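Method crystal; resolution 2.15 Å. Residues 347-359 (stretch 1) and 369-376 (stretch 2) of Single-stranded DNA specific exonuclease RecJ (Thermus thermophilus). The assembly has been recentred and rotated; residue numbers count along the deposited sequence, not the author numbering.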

# COMPACT_ATOMS: atom_id res chain seq x y z
N VAL A 347 5.69 -18.99 -2.49
CA VAL A 347 6.88 -19.30 -1.70
C VAL A 347 8.01 -18.35 -2.12
O VAL A 347 8.76 -17.87 -1.29
CB VAL A 347 7.32 -20.77 -1.93
CG1 VAL A 347 8.63 -21.04 -1.21
CG2 VAL A 347 6.24 -21.70 -1.43
N ALA A 348 8.11 -18.04 -3.41
CA ALA A 348 9.13 -17.12 -3.88
C ALA A 348 8.91 -15.71 -3.29
O ALA A 348 9.86 -15.07 -2.86
CB ALA A 348 9.12 -17.05 -5.40
N SER A 349 7.66 -15.23 -3.29
CA SER A 349 7.39 -13.90 -2.74
C SER A 349 7.70 -13.89 -1.25
O SER A 349 8.26 -12.92 -0.71
CB SER A 349 5.92 -13.51 -2.95
OG SER A 349 5.64 -13.31 -4.33
N ARG A 350 7.34 -14.97 -0.57
CA ARG A 350 7.62 -15.03 0.85
C ARG A 350 9.13 -15.02 1.10
O ARG A 350 9.60 -14.43 2.07
CB ARG A 350 6.93 -16.24 1.47
CG ARG A 350 5.41 -16.07 1.55
CD ARG A 350 4.74 -17.25 2.22
NE ARG A 350 5.03 -17.29 3.65
CZ ARG A 350 4.61 -18.25 4.47
NH1 ARG A 350 3.87 -19.26 4.01
NH2 ARG A 350 4.89 -18.18 5.77
N ILE A 351 9.90 -15.66 0.23
CA ILE A 351 11.36 -15.65 0.42
C ILE A 351 11.91 -14.26 0.14
O ILE A 351 12.77 -13.76 0.86
CB ILE A 351 12.07 -16.67 -0.49
CG1 ILE A 351 11.69 -18.08 -0.04
CG2 ILE A 351 13.60 -16.44 -0.44
CD1 ILE A 351 12.27 -19.23 -0.88
N LEU A 352 11.43 -13.65 -0.93
CA LEU A 352 11.87 -12.33 -1.28
C LEU A 352 11.61 -11.36 -0.12
O LEU A 352 12.39 -10.43 0.13
CB LEU A 352 11.14 -11.85 -2.52
CG LEU A 352 11.34 -10.40 -2.97
CD1 LEU A 352 11.23 -10.33 -4.48
CD2 LEU A 352 10.31 -9.48 -2.29
N GLU A 353 10.51 -11.58 0.60
CA GLU A 353 10.17 -10.66 1.68
C GLU A 353 11.02 -10.82 2.93
O GLU A 353 11.27 -9.87 3.65
CB GLU A 353 8.69 -10.82 2.04
CG GLU A 353 8.09 -9.57 2.63
CD GLU A 353 8.15 -8.37 1.68
OE1 GLU A 353 8.62 -7.30 2.15
OE2 GLU A 353 7.73 -8.49 0.50
N ALA A 354 11.47 -12.04 3.19
CA ALA A 354 12.29 -12.32 4.35
C ALA A 354 13.72 -11.92 4.06
O ALA A 354 14.52 -11.68 4.95
CB ALA A 354 12.25 -13.83 4.65
N THR A 355 13.99 -11.81 2.77
CA THR A 355 15.33 -11.60 2.26
C THR A 355 15.65 -10.28 1.52
O THR A 355 16.81 -9.84 1.48
CB THR A 355 15.59 -12.82 1.36
OG1 THR A 355 16.63 -13.63 1.91
CG2 THR A 355 15.86 -12.41 -0.05
N LEU A 356 14.64 -9.67 0.93
CA LEU A 356 14.85 -8.45 0.16
C LEU A 356 15.82 -8.71 -1.00
O LEU A 356 16.73 -7.92 -1.26
CB LEU A 356 15.38 -7.34 1.07
CG LEU A 356 14.44 -6.15 1.33
CD1 LEU A 356 12.97 -6.60 1.41
CD2 LEU A 356 14.89 -5.45 2.59
N ARG A 357 15.63 -9.85 -1.67
CA ARG A 357 16.46 -10.24 -2.81
C ARG A 357 15.59 -10.87 -3.90
O ARG A 357 14.53 -11.44 -3.62
CB ARG A 357 17.50 -11.28 -2.40
CG ARG A 357 18.53 -10.83 -1.39
CD ARG A 357 19.43 -9.79 -1.97
NE ARG A 357 20.45 -9.40 -1.01
CZ ARG A 357 21.41 -8.51 -1.25
NH1 ARG A 357 21.47 -7.92 -2.43
NH2 ARG A 357 22.28 -8.21 -0.30
N PRO A 358 16.03 -10.78 -5.16
CA PRO A 358 15.25 -11.37 -6.25
C PRO A 358 15.25 -12.89 -5.97
O PRO A 358 16.23 -13.42 -5.43
CB PRO A 358 16.08 -11.02 -7.49
CG PRO A 358 16.84 -9.80 -7.09
CD PRO A 358 17.22 -10.08 -5.66
N VAL A 359 14.16 -13.58 -6.29
CA VAL A 359 14.11 -15.01 -6.04
C VAL A 359 13.67 -15.73 -7.29
O VAL A 359 12.73 -15.31 -7.98
CB VAL A 359 13.18 -15.36 -4.84
CG1 VAL A 359 13.07 -16.89 -4.65
CG2 VAL A 359 13.74 -14.74 -3.57
N VAL A 369 9.82 -16.42 -10.93
CA VAL A 369 10.69 -15.36 -10.46
C VAL A 369 9.87 -14.26 -9.77
O VAL A 369 8.80 -13.90 -10.25
CB VAL A 369 11.42 -14.63 -11.62
CG1 VAL A 369 12.38 -13.60 -11.03
CG2 VAL A 369 12.18 -15.63 -12.52
N ARG A 370 10.37 -13.75 -8.65
CA ARG A 370 9.78 -12.62 -7.96
C ARG A 370 10.99 -11.74 -7.76
O ARG A 370 12.04 -12.22 -7.32
CB ARG A 370 9.16 -12.99 -6.59
CG ARG A 370 7.86 -13.81 -6.70
CD ARG A 370 6.73 -13.05 -7.43
NE ARG A 370 5.53 -13.87 -7.64
CZ ARG A 370 5.38 -14.77 -8.62
NH1 ARG A 370 6.35 -14.99 -9.52
NH2 ARG A 370 4.26 -15.48 -8.68
N SER A 371 10.87 -10.48 -8.11
CA SER A 371 11.98 -9.57 -7.96
C SER A 371 11.51 -8.23 -7.42
O SER A 371 10.31 -8.01 -7.20
CB SER A 371 12.68 -9.36 -9.31
OG SER A 371 13.92 -8.68 -9.14
N LEU A 372 12.47 -7.33 -7.21
CA LEU A 372 12.17 -6.00 -6.68
C LEU A 372 13.31 -5.08 -7.02
O LEU A 372 14.26 -5.46 -7.71
CB LEU A 372 12.11 -6.05 -5.15
CG LEU A 372 13.46 -6.16 -4.41
CD1 LEU A 372 13.23 -6.02 -2.89
CD2 LEU A 372 14.15 -7.51 -4.69
N ALA A 373 13.21 -3.87 -6.49
CA ALA A 373 14.26 -2.86 -6.56
C ALA A 373 14.75 -2.51 -7.93
O ALA A 373 13.93 -2.21 -8.82
CB ALA A 373 15.39 -3.32 -5.71
N PRO A 374 16.09 -2.51 -8.14
CA PRO A 374 16.39 -2.15 -9.52
C PRO A 374 16.57 -3.40 -10.36
O PRO A 374 17.10 -3.34 -11.46
CB PRO A 374 17.68 -1.37 -9.38
CG PRO A 374 18.41 -2.16 -8.33
CD PRO A 374 17.31 -2.41 -7.31
N ILE A 375 16.14 -4.55 -9.85
CA ILE A 375 16.32 -5.75 -10.66
C ILE A 375 15.04 -6.26 -11.27
O ILE A 375 14.12 -6.68 -10.57
CB ILE A 375 16.96 -6.88 -9.87
CG1 ILE A 375 18.28 -6.39 -9.29
CG2 ILE A 375 17.19 -8.08 -10.80
CD1 ILE A 375 18.94 -7.42 -8.45
N SER A 376 15.02 -6.21 -12.59
CA SER A 376 13.90 -6.65 -13.39
C SER A 376 13.91 -8.17 -13.56
O SER A 376 14.90 -8.77 -14.04
CB SER A 376 13.94 -5.97 -14.75
OG SER A 376 12.99 -6.55 -15.62

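Leu372 lies at the apolar centre of the contact. Its CA-to-CB bond points sideways, but the p,t rotamer carries the end of the side chain to the other stretch, where CD2 packs 4.1 Å from Leu352 CD1 and 4.1 Å from Pro358 CD, while CD1 lies 4.3 Å from Leu356 CD1. Leu352 reaches this cluster from the helix. Leu356, the first residue to leave helical geometry, has positive phi, and beyond it the chain runs through Arg357 to Pro358. The proline ring extends the apolar surface, its CG 3.5 Å from Ile375 CD1. Ile375 is the last residue of a type II' turn that begins at Leu372, with Ile375 N donating to Leu372 O at 3.0 Å; its own carbonyl O accepts a very short 2.5 Å hydrogen bond from Ser371 OG.

Next to this cluster the backbones pair as antiparallel strands. Val359 N donates to Arg370 O at 2.7 Å, nearly linear, and Arg370 N returns a bond to Val359 O at 2.9 Å. Val359 O also receives a CA-H contact from Val369 CA at 3.2 Å.

At the polar edge, the aliphatic part of Arg370 lies against the helix, with CG 3.7 Å from Ala348 CB and 3.3 Å from Ser349 OG. Its guanidinium folds back on its own strand, NH1 donating to Val369 O at 2.8 Å.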